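Local coordinates for protein nitroalkane oxidase (Podospora anserina, PDB 3MKH) that oxidises nitroalkanes to aldehydes or ketones with its FAD cofactor, using oxygen and releasing nitrite and hydrogen peroxide, at residues F134-G139 / P149-T154; V187-A192 / M207-T212; V275-M280 / A354-C359; A362-C367 / T391-P396. All coordinates share one frame; numbering follows the deposited sequence.

Contact 1 (F134-G139 / P149-T154). With FAD (flavin-adenine dinucleotide), chain E.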
loop_
_atom_site.group_PDB
_atom_site.type_symbol
_atom_site.label_atom_id
_atom_site.label_comp_id
_atom_site.label_asym_id
_atom_site.label_seq_id
_atom_site.Cartn_x
_atom_site.Cartn_y
_atom_site.Cartn_z
ATOM N N PHE A 134 21.867 -21.666 13.370
ATOM C CA PHE A 134 20.555 -22.227 13.112
ATOM C C PHE A 134 20.375 -22.469 11.615
ATOM O O PHE A 134 20.061 -23.584 11.185
ATOM C CB PHE A 134 19.511 -21.216 13.593
ATOM C CG PHE A 134 18.088 -21.700 13.505
ATOM C CD1 PHE A 134 17.342 -21.494 12.357
ATOM C CD2 PHE A 134 17.478 -22.320 14.585
ATOM C CE1 PHE A 134 16.021 -21.926 12.281
ATOM C CE2 PHE A 134 16.162 -22.747 14.512
ATOM C CZ PHE A 134 15.437 -22.553 13.364
ATOM N N SER A 135 20.573 -21.412 10.827
ATOM C CA SER A 135 20.238 -21.434 9.406
ATOM C C SER A 135 21.121 -22.351 8.560
ATOM O O SER A 135 22.280 -22.615 8.898
ATOM C CB SER A 135 20.256 -20.014 8.831
ATOM O OG SER A 135 19.292 -19.201 9.480
ATOM N N GLU A 136 20.558 -22.796 7.439
ATOM C CA GLU A 136 21.166 -23.803 6.574
ATOM C C GLU A 136 20.940 -23.428 5.103
ATOM O O GLU A 136 19.951 -22.771 4.767
ATOM C CB GLU A 136 20.560 -25.191 6.869
ATOM C CG GLU A 136 20.882 -25.702 8.260
ATOM C CD GLU A 136 20.376 -27.121 8.544
ATOM O OE1 GLU A 136 19.509 -27.647 7.807
ATOM O OE2 GLU A 136 20.847 -27.699 9.540
ATOM N N PRO A 137 21.856 -23.852 4.214
ATOM C CA PRO A 137 21.778 -23.461 2.799
ATOM C C PRO A 137 20.436 -23.809 2.142
ATOM O O PRO A 137 19.924 -23.036 1.313
ATOM C CB PRO A 137 22.881 -24.288 2.126
ATOM C CG PRO A 137 23.642 -24.928 3.199
ATOM C CD PRO A 137 22.918 -24.835 4.481
ATOM N N GLY A 138 19.881 -24.966 2.498
ATOM C CA GLY A 138 18.628 -25.424 1.911
ATOM C C GLY A 138 17.368 -24.796 2.493
ATOM O O GLY A 138 16.254 -25.099 2.050
ATOM N N GLY A 139 17.533 -23.931 3.489
ATOM C CA GLY A 139 16.392 -23.301 4.152
ATOM C C GLY A 139 16.037 -23.942 5.488
ATOM O O GLY A 139 16.366 -25.110 5.742
ATOM N N PRO A 149 12.241 -33.155 5.358
ATOM C CA PRO A 149 13.527 -33.766 5.723
ATOM C C PRO A 149 14.018 -33.373 7.121
ATOM O O PRO A 149 14.753 -34.149 7.732
ATOM C CB PRO A 149 14.495 -33.211 4.668
ATOM C CG PRO A 149 13.637 -32.826 3.521
ATOM C CD PRO A 149 12.339 -32.362 4.122
ATOM N N GLY A 150 13.636 -32.195 7.617
ATOM C CA GLY A 150 14.162 -31.717 8.890
ATOM C C GLY A 150 15.527 -31.074 8.691
ATOM O O GLY A 150 16.017 -31.013 7.565
ATOM N N PHE A 151 16.135 -30.590 9.773
ATOM C CA PHE A 151 17.484 -30.018 9.721
ATOM C C PHE A 151 18.462 -30.942 9.000
ATOM O O PHE A 151 18.438 -32.148 9.195
ATOM C CB PHE A 151 18.024 -29.775 11.134
ATOM C CG PHE A 151 17.469 -28.550 11.803
ATOM C CD1 PHE A 151 17.795 -27.280 11.338
ATOM C CD2 PHE A 151 16.644 -28.670 12.915
ATOM C CE1 PHE A 151 17.284 -26.154 11.968
ATOM C CE2 PHE A 151 16.145 -27.570 13.549
ATOM C CZ PHE A 151 16.460 -26.299 13.075
ATOM N N GLN A 152 19.333 -30.374 8.180
ATOM C CA GLN A 152 20.354 -31.171 7.526
ATOM C C GLN A 152 21.473 -31.451 8.511
ATOM O O GLN A 152 22.186 -32.438 8.379
ATOM C CB GLN A 152 20.900 -30.454 6.287
ATOM C CG GLN A 152 21.913 -31.279 5.460
ATOM C CD GLN A 152 23.378 -31.103 5.897
ATOM O OE1 GLN A 152 23.756 -30.072 6.453
ATOM N NE2 GLN A 152 24.208 -32.112 5.618
ATOM N N THR A 153 21.640 -30.577 9.497
ATOM C CA THR A 153 22.693 -30.757 10.484
ATOM C C THR A 153 22.210 -31.738 11.561
ATOM O O THR A 153 21.150 -31.555 12.165
ATOM C CB THR A 153 23.129 -29.414 11.126
ATOM O OG1 THR A 153 23.652 -28.541 10.109
ATOM C CG2 THR A 153 24.203 -29.640 12.186
ATOM N N THR A 154 22.994 -32.783 11.789
ATOM C CA THR A 154 22.589 -33.846 12.697
ATOM C C THR A 154 23.613 -34.047 13.782
ATOM O O THR A 154 24.771 -33.645 13.645
ATOM C CB THR A 154 22.446 -35.194 11.966
ATOM O OG1 THR A 154 23.698 -35.530 11.366
ATOM C CG2 THR A 154 21.387 -35.122 10.896
HETATM P PA FAD E . 13.759 -19.961 4.301
HETATM O O1A FAD E . 13.609 -21.343 4.749
HETATM O O2A FAD E . 14.967 -19.575 3.571
HETATM O O5B FAD E . 12.472 -19.580 3.417
HETATM C C5B FAD E . 12.591 -18.739 2.271
HETATM C C4B FAD E . 11.229 -18.244 1.749
HETATM O O4B FAD E . 10.459 -19.371 1.308
HETATM C C3B FAD E . 10.404 -17.591 2.855
HETATM O O3B FAD E . 10.679 -16.191 2.904
HETATM C C2B FAD E . 8.981 -17.816 2.375
HETATM O O2B FAD E . 8.601 -16.785 1.469
HETATM C C1B FAD E . 9.064 -19.153 1.638
HETATM N N9A FAD E . 8.580 -20.226 2.550
HETATM C C8A FAD E . 9.290 -21.259 2.994
HETATM N N7A FAD E . 8.542 -22.009 3.793
HETATM C C5A FAD E . 7.339 -21.451 3.859
HETATM C C6A FAD E . 6.163 -21.778 4.518
HETATM N N6A FAD E . 6.096 -22.858 5.286
HETATM N N1A FAD E . 5.095 -20.988 4.367
HETATM C C2A FAD E . 5.153 -19.912 3.604
HETATM N N3A FAD E . 6.257 -19.573 2.960
HETATM C C4A FAD E . 7.362 -20.318 3.068
HETATM N N1 FAD E . 20.897 -17.248 10.825
HETATM C C2 FAD E . 21.344 -17.828 12.005
HETATM O O2 FAD E . 21.119 -19.011 12.219
HETATM N N3 FAD E . 22.039 -17.067 12.939
HETATM C C4 FAD E . 22.301 -15.720 12.699
HETATM O O4 FAD E . 22.921 -15.059 13.529
HETATM C C4X FAD E . 21.855 -15.141 11.518
HETATM N N5 FAD E . 22.094 -13.791 11.247
HETATM C C5X FAD E . 21.950 -13.324 9.937
HETATM C C6 FAD E . 22.491 -12.102 9.550
HETATM C C7 FAD E . 22.344 -11.655 8.242
HETATM C C7M FAD E . 22.936 -10.319 7.804
HETATM C C8 FAD E . 21.651 -12.432 7.323
HETATM C C8M FAD E . 21.483 -11.953 5.881
HETATM C C9 FAD E . 21.106 -13.646 7.714
HETATM C C9A FAD E . 21.256 -14.094 9.017
HETATM N N10 FAD E . 20.714 -15.317 9.409
HETATM C C10 FAD E . 21.155 -15.905 10.588
HETATM C "C1'" FAD E . 19.669 -15.987 8.597
HETATM C "C2'" FAD E . 18.277 -15.476 8.970
HETATM O "O2'" FAD E . 17.986 -15.802 10.325
HETATM C "C3'" FAD E . 17.172 -16.022 8.051
HETATM O "O3'" FAD E . 15.968 -15.326 8.341
HETATM C "C4'" FAD E . 16.909 -17.525 8.222
HETATM O "O4'" FAD E . 17.873 -18.279 7.501
HETATM C "C5'" FAD E . 15.512 -17.885 7.703
HETATM O "O5'" FAD E . 15.328 -17.445 6.357
HETATM P P FAD E . 13.881 -17.442 5.689
HETATM O O1P FAD E . 12.934 -16.865 6.650
HETATM O O2P FAD E . 13.977 -16.853 4.353
HETATM O O3P FAD E . 13.573 -19.023 5.595
#
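E136 holds CG anti to its carbonyl carbon and CD at full extension (chi2 -176°), which carries its carboxylate across to Q152 and T153. In F134, CG lies anti to the backbone N, on the side where the ring meets F151. Both segments belong to the loop that joins strands 130-133 and 154-158 in the beta domain of the acyl-CoA dehydrogenase fold. The first closes in a type I beta turn from E136 to G139. E136 OE1 accepts Q152 N at 2.8 Å, on its syn side and nearly straight at 170°. OE2 takes two bonds from T153. T153 OG1 reaches E136 OE2 at 3.0 Å. T153 N reaches E136 OE2 at 3.0 Å as well, and both donors come from the same side, above the carboxylate plane. K168 adds a salt bridge to OE2, which probably helps to offset the buried charge. An alanine at E136 would probably leave Q152 N and both T153 donors without their acceptor, and K168 without its carboxylate mate. Beside the carboxylate, the rings of F134 and F151 form a T-shaped pair, with planes at 89°. F151 turns its edge to the face of F134, and F134 CE2 lies 3.8 Å from F151 CZ. The same segment, just past strand 130-133, binds the flavin. F134 N and S135 N both donate to FAD O2, the latter at 2.8 Å. G139 passes so close to the FAD phosphate that a CB there would clash with O1A. S135 OG donates to FAD N1 at 2.9 Å and accepts from FAD O4' at 2.6 Å.

Contact 2 (V187-A192 / M207-T212). With SO4 (sulfate ion), chain G.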
loop_
_atom_site.group_PDB
_atom_site.type_symbol
_atom_site.label_atom_id
_atom_site.label_comp_id
_atom_site.label_asym_id
_atom_site.label_seq_id
_atom_site.Cartn_x
_atom_site.Cartn_y
_atom_site.Cartn_z
ATOM N N VAL A 187 24.836 -24.646 18.301
ATOM C CA VAL A 187 24.476 -25.313 17.054
ATOM C C VAL A 187 23.146 -26.012 17.212
ATOM O O VAL A 187 22.984 -26.923 18.042
ATOM C CB VAL A 187 25.554 -26.296 16.584
ATOM C CG1 VAL A 187 25.153 -26.950 15.237
ATOM C CG2 VAL A 187 26.878 -25.568 16.443
ATOM N N VAL A 188 22.182 -25.550 16.431
ATOM C CA VAL A 188 20.873 -26.150 16.427
ATOM C C VAL A 188 20.883 -27.286 15.426
ATOM O O VAL A 188 21.220 -27.109 14.245
ATOM C CB VAL A 188 19.796 -25.129 16.064
ATOM C CG1 VAL A 188 18.391 -25.757 16.173
ATOM C CG2 VAL A 188 19.917 -23.921 16.986
ATOM N N CYS A 189 20.529 -28.469 15.904
ATOM C CA CYS A 189 20.606 -29.644 15.060
ATOM C C CYS A 189 19.548 -30.669 15.444
ATOM O O CYS A 189 18.825 -30.499 16.439
ATOM C CB CYS A 189 22.006 -30.251 15.162
ATOM S SG CYS A 189 22.550 -30.522 16.864
ATOM N N ARG A 190 19.449 -31.738 14.657
ATOM C CA ARG A 190 18.546 -32.818 15.030
ATOM C C ARG A 190 19.275 -34.108 15.435
ATOM O O ARG A 190 20.249 -34.537 14.791
ATOM C CB ARG A 190 17.492 -33.067 13.949
ATOM C CG ARG A 190 17.988 -33.783 12.749
ATOM C CD ARG A 190 16.866 -34.079 11.777
ATOM N NE ARG A 190 17.443 -34.306 10.461
ATOM C CZ ARG A 190 17.913 -35.476 10.054
ATOM N NH1 ARG A 190 17.847 -36.525 10.863
ATOM N NH2 ARG A 190 18.444 -35.600 8.846
ATOM N N ASP A 191 18.799 -34.707 16.524
ATOM C CA ASP A 191 19.348 -35.951 17.038
ATOM C C ASP A 191 19.033 -37.056 16.041
ATOM O O ASP A 191 17.875 -37.282 15.695
ATOM C CB ASP A 191 18.704 -36.259 18.390
ATOM C CG ASP A 191 19.166 -37.583 18.985
ATOM O OD1 ASP A 191 20.184 -38.137 18.522
ATOM O OD2 ASP A 191 18.503 -38.062 19.933
ATOM N N ALA A 192 20.068 -37.730 15.558
ATOM C CA ALA A 192 19.879 -38.837 14.637
ATOM C C ALA A 192 20.374 -40.156 15.249
ATOM O O ALA A 192 20.576 -41.142 14.540
ATOM C CB ALA A 192 20.587 -38.548 13.301
ATOM N N MET A 207 17.839 -30.396 19.124
ATOM C CA MET A 207 18.769 -30.116 20.209
ATOM C C MET A 207 19.515 -28.816 19.960
ATOM O O MET A 207 19.557 -28.326 18.840
ATOM C CB MET A 207 19.836 -31.210 20.302
ATOM C CG MET A 207 19.355 -32.641 20.346
ATOM S SD MET A 207 20.752 -33.786 20.261
ATOM C CE MET A 207 21.583 -33.449 21.803
ATOM N N ILE A 208 20.133 -28.283 21.006
ATOM C CA ILE A 208 21.179 -27.280 20.834
ATOM C C ILE A 208 22.448 -27.797 21.508
ATOM O O ILE A 208 22.433 -28.191 22.687
ATOM C CB ILE A 208 20.786 -25.914 21.427
ATOM C CG1 ILE A 208 19.481 -25.415 20.796
ATOM C CG2 ILE A 208 21.929 -24.893 21.233
ATOM C CD1 ILE A 208 19.009 -24.075 21.343
ATOM N N ILE A 209 23.541 -27.831 20.756
ATOM C CA ILE A 209 24.818 -28.308 21.294
ATOM C C ILE A 209 25.861 -27.230 21.111
ATOM O O ILE A 209 25.987 -26.671 20.020
ATOM C CB ILE A 209 25.292 -29.598 20.576
ATOM C CG1 ILE A 209 24.172 -30.643 20.593
ATOM C CG2 ILE A 209 26.561 -30.145 21.208
ATOM C CD1 ILE A 209 24.589 -31.993 20.054
ATOM N N LEU A 210 26.600 -26.936 22.177
ATOM C CA LEU A 210 27.690 -25.983 22.114
ATOM C C LEU A 210 28.869 -26.556 21.342
ATOM O O LEU A 210 29.163 -27.749 21.429
ATOM C CB LEU A 210 28.132 -25.554 23.522
ATOM C CG LEU A 210 27.038 -24.949 24.407
ATOM C CD1 LEU A 210 27.599 -24.485 25.768
ATOM C CD2 LEU A 210 26.309 -23.815 23.661
ATOM N N VAL A 211 29.525 -25.692 20.574
ATOM C CA VAL A 211 30.784 -26.017 19.915
ATOM C C VAL A 211 31.739 -24.835 20.083
ATOM O O VAL A 211 31.465 -23.725 19.610
ATOM C CB VAL A 211 30.597 -26.301 18.402
ATOM C CG1 VAL A 211 31.957 -26.530 17.724
ATOM C CG2 VAL A 211 29.684 -27.501 18.194
ATOM N N THR A 212 32.864 -25.076 20.751
ATOM C CA THR A 212 33.836 -24.020 21.006
ATOM C C THR A 212 34.983 -24.136 20.017
ATOM O O THR A 212 35.174 -25.184 19.397
ATOM C CB THR A 212 34.415 -24.091 22.442
ATOM O OG1 THR A 212 35.223 -25.273 22.587
ATOM C CG2 THR A 212 33.298 -24.112 23.470
HETATM S S SO4 G . 19.890 -39.351 8.840
HETATM O O1 SO4 G . 19.990 -39.641 7.411
HETATM O O2 SO4 G . 20.812 -38.264 9.167
HETATM O O3 SO4 G . 18.521 -38.942 9.142
HETATM O O4 SO4 G . 20.261 -40.544 9.607
#
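V187 and C189 pair with I209 and M207 as hydrogen-bonded pairs of an antiparallel ladder. V188 and I208 form the non-hydrogen-bonded pair between them. Strands 184-191 and 206-212 are neighbours in the mixed sheet of the beta domain. Four backbone bonds tie them. V187 N to I209 O measures 2.9 Å, and the bond from M207 N to C189 O, also 2.9 Å, is almost straight at 176°. I208 CA adds a CA-H...O contact to V187 O at 3.3 Å. V188 and I208 lie side by side on one face, pointing the same way, with V188 CG2 4.1 Å from I208 CG1. On the other face C189 SG sits between its own backbone N and carbonyl carbon (chi1 51°). There C189 SG packs on I209, 4.1 Å from I209 CD1. V187 CG2 meets V211 CG2 obliquely at 3.8 Å, and D191 CB rests 3.7 Å from M207 SD. Both faces have further neighbours. V188 packs against F134 and F151 of the flavin-binding loop, while I209 and V211 lean on I164 of strand 161-168. At the strand end the backbone of R190 pairs with T153 and A155, and its NE donates to F151 O. An alanine at R190 would probably leave F151 O without this donor, though the backbone bonds to T153 and A155 would remain. The guanidinium also holds a sulfate ion, probably from the crystallisation liquor, at its edge. R190 NH1 donates to sulfate O3 at 3.0 Å, and NH2 makes a weak bond to the same oxygen.

Contact 3 (V275-M280 / A354-C359)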
loop_
_atom_site.group_PDB
_atom_site.type_symbol
_atom_site.label_atom_id
_atom_site.label_comp_id
_atom_site.label_asym_id
_atom_site.label_seq_id
_atom_site.Cartn_x
_atom_site.Cartn_y
_atom_site.Cartn_z
ATOM N N VAL A 275 12.104 -8.332 18.972
ATOM C CA VAL A 275 11.934 -6.997 19.551
ATOM C C VAL A 275 13.065 -6.089 19.081
ATOM O O VAL A 275 12.847 -4.937 18.705
ATOM C CB VAL A 275 11.905 -7.045 21.108
ATOM C CG1 VAL A 275 11.846 -5.629 21.712
ATOM C CG2 VAL A 275 10.727 -7.895 21.608
ATOM N N LEU A 276 14.280 -6.626 19.088
ATOM C CA LEU A 276 15.463 -5.838 18.755
ATOM C C LEU A 276 15.528 -5.536 17.259
ATOM O O LEU A 276 16.067 -4.514 16.862
ATOM C CB LEU A 276 16.733 -6.536 19.240
ATOM C CG LEU A 276 17.209 -6.163 20.659
ATOM C CD1 LEU A 276 16.127 -5.548 21.543
ATOM C CD2 LEU A 276 17.920 -7.303 21.346
ATOM N N VAL A 277 14.968 -6.422 16.440
ATOM C CA VAL A 277 14.796 -6.139 15.016
ATOM C C VAL A 277 13.834 -4.962 14.806
ATOM O O VAL A 277 14.024 -4.138 13.897
ATOM C CB VAL A 277 14.329 -7.387 14.214
ATOM C CG1 VAL A 277 13.873 -6.986 12.797
ATOM C CG2 VAL A 277 15.468 -8.413 14.137
ATOM N N GLY A 278 12.815 -4.878 15.657
ATOM C CA GLY A 278 11.943 -3.713 15.670
ATOM C C GLY A 278 12.795 -2.466 15.840
ATOM O O GLY A 278 12.722 -1.500 15.062
ATOM N N ALA A 279 13.676 -2.516 16.828
ATOM C CA ALA A 279 14.509 -1.369 17.122
ATOM C C ALA A 279 15.499 -1.062 15.989
ATOM O O ALA A 279 15.809 0.109 15.742
ATOM C CB ALA A 279 15.220 -1.541 18.454
ATOM N N MET A 280 15.990 -2.090 15.297
ATOM C CA MET A 280 16.859 -1.845 14.122
ATOM C C MET A 280 16.084 -1.095 13.050
ATOM O O MET A 280 16.613 -0.190 12.382
ATOM C CB MET A 280 17.373 -3.156 13.519
ATOM C CG MET A 280 18.169 -4.016 14.474
ATOM S SD MET A 280 18.647 -5.568 13.679
ATOM C CE MET A 280 19.727 -6.215 14.937
ATOM N N ALA A 354 4.966 -9.047 16.261
ATOM C CA ALA A 354 4.369 -7.872 15.615
ATOM C C ALA A 354 5.381 -6.750 15.385
ATOM O O ALA A 354 5.410 -6.135 14.299
ATOM C CB ALA A 354 3.176 -7.353 16.433
ATOM N N ALA A 355 6.203 -6.462 16.396
ATOM C CA ALA A 355 7.174 -5.379 16.263
ATOM C C ALA A 355 8.137 -5.726 15.138
ATOM O O ALA A 355 8.447 -4.884 14.302
ATOM C CB ALA A 355 7.954 -5.138 17.574
ATOM N N LYS A 356 8.603 -6.971 15.125
ATOM C CA LYS A 356 9.537 -7.422 14.088
ATOM C C LYS A 356 8.917 -7.223 12.702
ATOM O O LYS A 356 9.520 -6.621 11.822
ATOM C CB LYS A 356 9.917 -8.892 14.301
ATOM C CG LYS A 356 11.211 -9.346 13.613
ATOM C CD LYS A 356 11.054 -9.580 12.102
ATOM C CE LYS A 356 12.198 -10.478 11.567
ATOM N NZ LYS A 356 12.113 -10.701 10.073
ATOM N N VAL A 357 7.704 -7.726 12.509
ATOM C CA VAL A 357 7.075 -7.636 11.201
ATOM C C VAL A 357 6.752 -6.193 10.814
ATOM O O VAL A 357 7.015 -5.774 9.693
ATOM C CB VAL A 357 5.800 -8.501 11.122
ATOM C CG1 VAL A 357 5.080 -8.271 9.788
ATOM C CG2 VAL A 357 6.160 -9.969 11.311
ATOM N N PHE A 358 6.185 -5.423 11.735
ATOM C CA PHE A 358 5.776 -4.055 11.404
ATOM C C PHE A 358 6.970 -3.167 11.047
ATOM O O PHE A 358 6.956 -2.471 10.040
ATOM C CB PHE A 358 5.004 -3.410 12.571
ATOM C CG PHE A 358 4.603 -1.967 12.320
ATOM C CD1 PHE A 358 5.454 -0.923 12.658
ATOM C CD2 PHE A 358 3.392 -1.662 11.719
ATOM C CE1 PHE A 358 5.088 0.410 12.430
ATOM C CE2 PHE A 358 3.021 -0.347 11.485
ATOM C CZ PHE A 358 3.869 0.697 11.841
ATOM N N CYS A 359 7.982 -3.182 11.914
ATOM C CA CYS A 359 9.102 -2.266 11.823
ATOM C C CYS A 359 10.043 -2.636 10.675
ATOM O O CYS A 359 10.581 -1.750 10.014
ATOM C CB CYS A 359 9.880 -2.220 13.147
ATOM S SG CYS A 359 8.901 -1.601 14.578
#
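K356 lays its aliphatic chain against V277 where helices 262-298 and 345-374 run close together. CB points to the side of the facing helix and stands farther from V277 than the next carbon. K356 CG, anti to the backbone N (chi1 -160°), comes 3.6 Å from V277 CG1 and 3.7 Å from V277 CB. The chain bends at chi2. K356 CD stays 3.9 Å from V277 CG1, and K356 CE passes the same methyl at 4.1 Å. NZ leaves the valine behind and donates to the carbonyls of L395, F398 and G400. Three carbonyls thus satisfy the buried, probably charged, amino group. The backbones themselves approach closely beside the lysine. The segment axes come within 7.2 Å, at 25° to each other. G278 makes this possible, since a CB there would be pressed against A355 CB. C359 packs on the glycine backbone, with C359 CB 3.5 Å from G278 O and SG also close to the glycine. C359 also touches A327 and T331 of helix 311-340. V277 also touches F398 and D399, the latter inferred to be the proton acceptor. K356 NZ holds carbonyls just before and just after D399, which probably helps set the path of that loop. The contact is a close, nearly parallel helix pair in the C-terminal four-helix bundle of the acyl-CoA dehydrogenase fold, next to the loop of the probable proton acceptor D399.

Contact 4 (A362-C367 / T391-P396)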
loop_
_atom_site.group_PDB
_atom_site.type_symbol
_atom_site.label_atom_id
_atom_site.label_comp_id
_atom_site.label_asym_id
_atom_site.label_seq_id
_atom_site.Cartn_x
_atom_site.Cartn_y
_atom_site.Cartn_z
ATOM N N ALA A 362 8.198 -1.476 7.577
ATOM C CA ALA A 362 8.140 -0.020 7.602
ATOM C C ALA A 362 9.491 0.640 7.298
ATOM O O ALA A 362 9.532 1.711 6.700
ATOM C CB ALA A 362 7.584 0.479 8.928
ATOM N N ALA A 363 10.594 0.016 7.711
ATOM C CA ALA A 363 11.926 0.517 7.339
ATOM C C ALA A 363 12.186 0.493 5.823
ATOM O O ALA A 363 12.705 1.467 5.242
ATOM C CB ALA A 363 13.031 -0.262 8.095
ATOM N N VAL A 364 11.847 -0.614 5.175
ATOM C CA VAL A 364 12.002 -0.702 3.715
ATOM C C VAL A 364 11.158 0.376 3.004
ATOM O O VAL A 364 11.657 1.106 2.150
ATOM C CB VAL A 364 11.637 -2.119 3.191
ATOM C CG1 VAL A 364 11.758 -2.187 1.669
ATOM C CG2 VAL A 364 12.523 -3.177 3.874
ATOM N N LYS A 365 9.888 0.488 3.389
ATOM C CA LYS A 365 8.989 1.520 2.856
ATOM C C LYS A 365 9.498 2.960 3.108
ATOM O O LYS A 365 9.413 3.809 2.235
ATOM C CB LYS A 365 7.573 1.309 3.421
ATOM C CG LYS A 365 6.544 2.410 3.124
ATOM C CD LYS A 365 6.411 2.707 1.635
ATOM C CE LYS A 365 5.078 3.433 1.325
ATOM N NZ LYS A 365 4.674 4.488 2.339
ATOM N N ALA A 366 10.043 3.221 4.296
ATOM C CA ALA A 366 10.618 4.523 4.600
ATOM C C ALA A 366 11.795 4.842 3.696
ATOM O O ALA A 366 11.957 5.983 3.266
ATOM C CB ALA A 366 11.070 4.583 6.054
ATOM N N CYS A 367 12.661 3.853 3.468
ATOM C CA CYS A 367 13.836 4.082 2.641
ATOM C C CYS A 367 13.443 4.357 1.184
ATOM O O CYS A 367 14.027 5.234 0.538
ATOM C CB CYS A 367 14.830 2.922 2.765
ATOM S SG CYS A 367 15.667 2.853 4.378
ATOM N N THR A 391 20.408 -1.843 3.526
ATOM C CA THR A 391 20.439 -2.364 4.896
ATOM C C THR A 391 19.031 -2.788 5.285
ATOM O O THR A 391 18.802 -3.883 5.813
ATOM C CB THR A 391 20.979 -1.290 5.881
ATOM O OG1 THR A 391 22.298 -0.897 5.478
ATOM C CG2 THR A 391 21.031 -1.834 7.326
ATOM N N ALA A 392 18.070 -1.919 4.999
ATOM C CA ALA A 392 16.696 -2.137 5.435
ATOM C C ALA A 392 16.076 -3.413 4.859
ATOM O O ALA A 392 15.306 -4.111 5.548
ATOM C CB ALA A 392 15.830 -0.900 5.081
ATOM N N VAL A 393 16.402 -3.745 3.609
ATOM C CA VAL A 393 15.738 -4.905 2.997
ATOM C C VAL A 393 16.066 -6.242 3.659
ATOM O O VAL A 393 15.340 -7.215 3.465
ATOM C CB VAL A 393 15.942 -5.007 1.457
ATOM C CG1 VAL A 393 15.389 -3.789 0.775
ATOM C CG2 VAL A 393 17.398 -5.220 1.119
ATOM N N VAL A 394 17.149 -6.307 4.431
ATOM C CA VAL A 394 17.430 -7.522 5.189
ATOM C C VAL A 394 16.463 -7.744 6.373
ATOM O O VAL A 394 16.279 -8.862 6.831
ATOM C CB VAL A 394 18.877 -7.553 5.716
ATOM C CG1 VAL A 394 18.957 -6.911 7.110
ATOM C CG2 VAL A 394 19.375 -8.981 5.746
ATOM N N LEU A 395 15.868 -6.675 6.884
ATOM C CA LEU A 395 15.123 -6.791 8.141
ATOM C C LEU A 395 13.916 -7.732 8.054
ATOM O O LEU A 395 13.709 -8.544 8.954
ATOM C CB LEU A 395 14.729 -5.407 8.684
ATOM C CG LEU A 395 15.926 -4.485 9.004
ATOM C CD1 LEU A 395 15.395 -3.164 9.569
ATOM C CD2 LEU A 395 16.922 -5.126 9.995
ATOM N N PRO A 396 13.113 -7.628 6.980
ATOM C CA PRO A 396 11.966 -8.533 6.878
ATOM C C PRO A 396 12.397 -9.982 6.663
ATOM O O PRO A 396 11.702 -10.885 7.122
ATOM C CB PRO A 396 11.233 -8.011 5.631
ATOM C CG PRO A 396 11.620 -6.564 5.553
ATOM C CD PRO A 396 13.077 -6.595 5.930
#
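V364 and V393 cross at about a right angle, with V364 CG1 4.1 Å from V393 CG1. The other methyl of V364 does more. V364 CG2 stands anti to the carbonyl carbon and meets the backbone of the facing turn, 3.4 Å from A392 O. V364 CG2 also lies 3.9 Å from P396 CG. A392 directs its CB at helix 345-374, between A363 and C367, which are one helical turn apart. There A392 CB lies 3.8 Å from C367 SG and 4.2 Å from A363 CB. A363 CB also meets L395 CD1, at 4.0 Å. No hydrogen bond joins the two segments; the fit is by apolar side chains and the A392 carbonyl. L284 of helix 262-298 touches A392 and L395 and adds a third wall. The second subunit comes in beside the valines, with its T368 on V364 and its L389 on V393. V394 touches FAD. The arrangement packs the end of helix 385-392 and the residues after it on the long helix 345-374. It belongs to the C-terminal helical domain of the acyl-CoA dehydrogenase fold and leads into the FAD-binding segment that carries D399.

Overall arrangement
The contacts divide between two domains. Contacts 1 and 2 lie in the beta domain, and contacts 3 and 4 in the helical C-terminal domain. All four are mainly buried, though Q152 in contact 1 is exposed. The centre of contact 3 lies about 10 Å from the chain centre, and that of contact 2 about 20 Å. Contacts 1 and 2 touch, with R190 joining loop and strand. Contacts 3 and 4 share helix 345-374 and meet where K356 bonds to L395. Chemistry follows place. A buried carboxylate joins two parts of the flavin loop in contact 1, and backbone bonds build the sheet. Between the helices apolar packing prevails, with the buried K356 amino group as the polar exception. Contacts 1 and 4 also touch the second subunit.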